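Local coordinates for protein endo-1,4-b-d-mannanase (Trichoderma reesei, PDB 1QNR) that probably hydrolyses internal beta-1,4-mannosidic bonds in mannan polysaccharides, as an endo-acting mannanase of glycoside hydrolase family 5, at residues A[121-124]-A[125-129]; A[218-222]-A[223-227]. One frame throughout, in Å; residues are numbered along the deposited sequence. Where two conformers were deposited one is given.

Contact 1 of 2, residues A[121-124]-A[125-129]; sequences NAYV and NAFGG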
loop_
_atom_site.group_PDB
_atom_site.type_symbol
_atom_site.label_atom_id
_atom_site.label_comp_id
_atom_site.label_asym_id
_atom_site.label_seq_id
_atom_site.Cartn_x
_atom_site.Cartn_y
_atom_site.Cartn_z
ATOM N N ASN A 121 -1.828 -11.009 -13.554
ATOM C CA ASN A 121 -2.581 -11.794 -14.563
ATOM C C ASN A 121 -2.818 -11.023 -15.839
ATOM O O ASN A 121 -2.743 -11.635 -16.950
ATOM C CB ASN A 121 -3.929 -12.277 -13.962
ATOM C CG ASN A 121 -4.726 -13.137 -14.946
ATOM O OD1 ASN A 121 -5.815 -12.765 -15.417
ATOM N ND2 ASN A 121 -4.169 -14.295 -15.129
ATOM N N ALA A 122 -3.041 -9.704 -15.821
ATOM C CA ALA A 122 -3.230 -8.937 -17.073
ATOM C C ALA A 122 -1.902 -8.925 -17.842
ATOM O O ALA A 122 -1.905 -8.952 -19.115
ATOM C CB ALA A 122 -3.700 -7.522 -16.735
ATOM N N TYR A 123 -0.719 -8.834 -17.201
ATOM C CA TYR A 123 0.569 -8.978 -17.903
ATOM C C TYR A 123 0.725 -10.377 -18.461
ATOM O O TYR A 123 1.217 -10.490 -19.627
ATOM C CB TYR A 123 1.683 -8.608 -16.920
ATOM C CG TYR A 123 1.894 -7.167 -16.561
ATOM C CD1 TYR A 123 1.132 -6.573 -15.547
ATOM C CD2 TYR A 123 2.860 -6.351 -17.215
ATOM C CE1 TYR A 123 1.303 -5.234 -15.196
ATOM C CE2 TYR A 123 3.057 -5.013 -16.882
ATOM C CZ TYR A 123 2.290 -4.484 -15.843
ATOM O OH TYR A 123 2.503 -3.152 -15.508
ATOM N N VAL A 124 0.365 -11.443 -17.733
ATOM C CA VAL A 124 0.484 -12.810 -18.273
ATOM C C VAL A 124 -0.399 -12.962 -19.514
ATOM O O VAL A 124 0.048 -13.566 -20.527
ATOM C CB VAL A 124 0.031 -13.823 -17.174
ATOM C CG1 VAL A 124 -0.159 -15.237 -17.736
ATOM C CG2 VAL A 124 1.068 -13.789 -16.043
ATOM N N ASN A 125 -1.581 -12.406 -19.543
ATOM C CA ASN A 125 -2.441 -12.519 -20.756
ATOM C C ASN A 125 -1.754 -11.873 -21.980
ATOM O O ASN A 125 -1.935 -12.395 -23.114
ATOM C CB ASN A 125 -3.788 -11.776 -20.519
ATOM C CG ASN A 125 -4.746 -12.503 -19.605
ATOM O OD1 ASN A 125 -4.613 -13.721 -19.384
ATOM N ND2 ASN A 125 -5.715 -11.769 -19.048
ATOM N N ALA A 126 -1.022 -10.763 -21.804
ATOM C CA ALA A 126 -0.411 -10.084 -22.927
ATOM C C ALA A 126 0.951 -10.672 -23.296
ATOM O O ALA A 126 1.287 -10.677 -24.498
ATOM C CB ALA A 126 -0.152 -8.604 -22.590
ATOM N N PHE A 127 1.784 -11.067 -22.333
ATOM C CA PHE A 127 3.195 -11.404 -22.555
ATOM C C PHE A 127 3.511 -12.835 -22.249
ATOM O O PHE A 127 4.734 -13.184 -22.332
ATOM C CB PHE A 127 4.049 -10.423 -21.684
ATOM C CG PHE A 127 3.735 -8.956 -21.952
ATOM C CD1 PHE A 127 3.821 -8.394 -23.209
ATOM C CD2 PHE A 127 3.301 -8.154 -20.884
ATOM C CE1 PHE A 127 3.538 -7.059 -23.441
ATOM C CE2 PHE A 127 2.970 -6.837 -21.113
ATOM C CZ PHE A 127 3.074 -6.293 -22.383
ATOM N N GLY A 128 2.535 -13.688 -21.948
ATOM C CA GLY A 128 2.848 -15.104 -21.736
ATOM C C GLY A 128 3.459 -15.510 -20.433
ATOM O O GLY A 128 3.445 -14.712 -19.460
ATOM N N GLY A 129 3.951 -16.760 -20.387
ATOM C CA GLY A 129 4.460 -17.249 -19.074
ATOM C C GLY A 129 3.299 -17.474 -18.075
ATOM O O GLY A 129 2.128 -17.761 -18.383
HETATM O O HOH W 1 -8.123 -12.596 -17.523
HETATM O O HOH W 2 -4.194 -15.828 -17.653
#
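The rings of Tyr123 and Phe127, four residues apart, lie side by side and point the same way, Tyr123 CD2 meeting Phe127 CE2 at 3.9 Å. One face of the Phe127 ring carries Ala126 CB, 3.7 Å above its centre, while Trp134 packs edge-to-face with Tyr123. With CG beside its own backbone N (chi1 -55°), the Phe127 ring extends out beside that of Tyr123 and turns its CD2 side to Tyr123 O, 3.4 Å away. That carbonyl accepts Phe127 N at 2.8 Å. Were Phe127 cut back to an alanine, Tyr123 CD2 would probably lose its aromatic neighbour and a gap open against Ala139, Ala140 and Gln143 of helix 138-155. On another side of the helix the amides of Asn121 and Asn125 stand 77° apart, and two waters join them. Water 1 donates to Asn121 OD1 and accepts from Asn125 ND2; water 2 accepts from Asn121 ND2 and donates to Asn125 OD1 at 2.8 Å. Asn125 ND2 also binds Asn62 OD1, tying the helix to the residue just after strand 60-61. Gly128 N still bonds to Val124 O at 2.9 Å, but there the helical path breaks: a helix C-terminus ended by a glycine of positive phi, on the periphery of the TIM barrel.

Contact 2 of 2, residues A[218-222]-A[223-227]; sequences YTYGE and GTDFA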
loop_
_atom_site.group_PDB
_atom_site.type_symbol
_atom_site.label_atom_id
_atom_site.label_comp_id
_atom_site.label_asym_id
_atom_site.label_seq_id
_atom_site.Cartn_x
_atom_site.Cartn_y
_atom_site.Cartn_z
ATOM N N TYR A 218 4.354 -17.523 8.831
ATOM C CA TYR A 218 5.802 -17.434 9.086
ATOM C C TYR A 218 6.641 -18.363 8.161
ATOM O O TYR A 218 7.860 -18.153 8.202
ATOM C CB TYR A 218 6.035 -17.830 10.561
ATOM C CG TYR A 218 5.596 -16.797 11.655
ATOM C CD1 TYR A 218 6.330 -15.596 11.708
ATOM C CD2 TYR A 218 4.562 -17.034 12.531
ATOM C CE1 TYR A 218 5.975 -14.659 12.694
ATOM C CE2 TYR A 218 4.217 -16.115 13.536
ATOM C CZ TYR A 218 4.939 -14.904 13.555
ATOM O OH TYR A 218 4.614 -13.970 14.575
ATOM N N THR A 219 6.018 -19.318 7.483
ATOM C CA THR A 219 6.863 -20.246 6.670
ATOM C C THR A 219 7.224 -19.616 5.337
ATOM O O THR A 219 6.845 -18.443 5.074
ATOM C CB THR A 219 6.146 -21.604 6.481
ATOM O OG1 THR A 219 5.858 -22.254 7.745
ATOM C CG2 THR A 219 6.926 -22.617 5.676
ATOM N N TYR A 220 7.883 -20.341 4.441
ATOM C CA TYR A 220 8.472 -19.818 3.206
ATOM C C TYR A 220 7.845 -20.422 1.973
ATOM O O TYR A 220 8.536 -20.780 0.984
ATOM C CB TYR A 220 10.010 -20.018 3.241
ATOM C CG TYR A 220 10.653 -19.234 4.367
ATOM C CD1 TYR A 220 10.956 -17.872 4.306
ATOM C CD2 TYR A 220 10.856 -19.864 5.621
ATOM C CE1 TYR A 220 11.547 -17.169 5.320
ATOM C CE2 TYR A 220 11.410 -19.152 6.684
ATOM C CZ TYR A 220 11.744 -17.810 6.535
ATOM O OH TYR A 220 12.360 -17.114 7.545
ATOM N N GLY A 221 6.531 -20.576 1.897
ATOM C CA GLY A 221 5.859 -21.108 0.751
ATOM C C GLY A 221 5.367 -20.095 -0.294
ATOM O O GLY A 221 4.822 -20.497 -1.321
ATOM N N GLU A 222 5.507 -18.783 0.029
ATOM C CA GLU A 222 4.983 -17.722 -0.865
ATOM C C GLU A 222 6.108 -16.933 -1.497
ATOM O O GLU A 222 5.836 -15.851 -2.079
ATOM C CB GLU A 222 3.967 -16.823 -0.125
ATOM C CG GLU A 222 2.748 -17.610 0.414
ATOM C CD GLU A 222 1.938 -18.303 -0.666
ATOM O OE1 GLU A 222 2.035 -18.000 -1.880
ATOM O OE2 GLU A 222 1.159 -19.244 -0.294
ATOM N N GLY A 223 7.354 -17.466 -1.466
ATOM C CA GLY A 223 8.434 -16.765 -2.174
ATOM C C GLY A 223 9.029 -15.539 -1.495
ATOM O O GLY A 223 9.809 -14.832 -2.175
ATOM N N THR A 224 8.622 -15.240 -0.230
ATOM C CA THR A 224 9.206 -14.019 0.408
ATOM C C THR A 224 9.896 -14.339 1.711
ATOM O O THR A 224 9.486 -15.297 2.407
ATOM C CB THR A 224 8.104 -12.938 0.645
ATOM O OG1 THR A 224 7.064 -13.460 1.516
ATOM C CG2 THR A 224 7.409 -12.526 -0.672
ATOM N N ASP A 225 11.023 -13.644 1.964
ATOM C CA ASP A 225 11.797 -13.762 3.207
ATOM C C ASP A 225 11.855 -12.329 3.765
ATOM O O ASP A 225 12.551 -11.480 3.186
ATOM C CB ASP A 225 13.181 -14.352 2.870
ATOM C CG ASP A 225 14.058 -14.556 4.101
ATOM O OD1 ASP A 225 14.058 -13.712 5.009
ATOM O OD2 ASP A 225 14.796 -15.588 4.194
ATOM N N PHE A 226 11.076 -12.070 4.818
ATOM C CA PHE A 226 10.965 -10.693 5.336
ATOM C C PHE A 226 12.276 -10.060 5.724
ATOM O O PHE A 226 12.568 -8.892 5.328
ATOM C CB PHE A 226 10.000 -10.639 6.551
ATOM C CG PHE A 226 9.700 -9.234 6.996
ATOM C CD1 PHE A 226 8.867 -8.433 6.204
ATOM C CD2 PHE A 226 10.204 -8.741 8.196
ATOM C CE1 PHE A 226 8.528 -7.153 6.638
ATOM C CE2 PHE A 226 9.880 -7.420 8.596
ATOM C CZ PHE A 226 9.058 -6.600 7.789
ATOM N N ALA A 227 13.109 -10.810 6.479
ATOM C CA ALA A 227 14.414 -10.255 6.878
ATOM C C ALA A 227 15.350 -9.976 5.703
ATOM O O ALA A 227 16.062 -8.939 5.687
ATOM C CB ALA A 227 15.069 -11.138 7.938
HETATM O O HOH W 3 7.084 -16.836 2.020
HETATM O O HOH W 4 8.171 -20.248 -1.768
#
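Tyr220 reaches across the turn to Thr224 and Asp225 with one side of its ring. From CB, a chi1 of -63° sets CG beside the backbone N and carries the ring toward the later residues. CD1 comes first, 3.5 Å from Thr224 O. CE1 follows, 3.8 Å from Asp225 OD2, with ring and carboxylate planes 46° apart. One face has Tyr218 O 4.0 Å above the plane, offset toward the rim. At the tip, OH is hydrogen-bonded to Ser210 OG. No direct hydrogen bond joins the two halves of this stretch; water does so instead. Water 4 donates to Tyr220 O at 2.8 Å and accepts a weak bond from Gly223 N. Water 3 takes the N-H groups of both Glu222 and Thr224, each N 3.2 Å away. Between them Gly223 adopts a positive phi (78°) at which a CB would clash with Glu222 O. The Glu222 carboxylate turns away, to Tyr216 through OE2 and Asn173 through OE1, its side chain about 5 Å from a bound beta-D-mannopyranose. Asp225 CG lies opposite its backbone N across the CA–CB bond, and OD1 accepts Lys228 N: a classic aspartate N-cap, opening helix 226-230.

In the fold
Both contacts are local, in series along the chain and inside the family 5 TIM-barrel region. Contact 1 comes first, at the end of helix 119-127, which follows barrel strand 105-109 and precedes helix 138-155. Contact 2 comes after strand 199-201, in the loop that leads into helix 226-230. The two thus follow strands of the same parallel barrel sheet, with strand 161-165 between them. Contact 1 and contact 2 do not touch: their centres are 25 Å apart and their nearest atoms about 14 Å apart. Contact 2, in a loop beside a bound mannose, probably belongs to the surroundings of that sugar, whereas contact 1 is plain structural packing on the outside of the barrel.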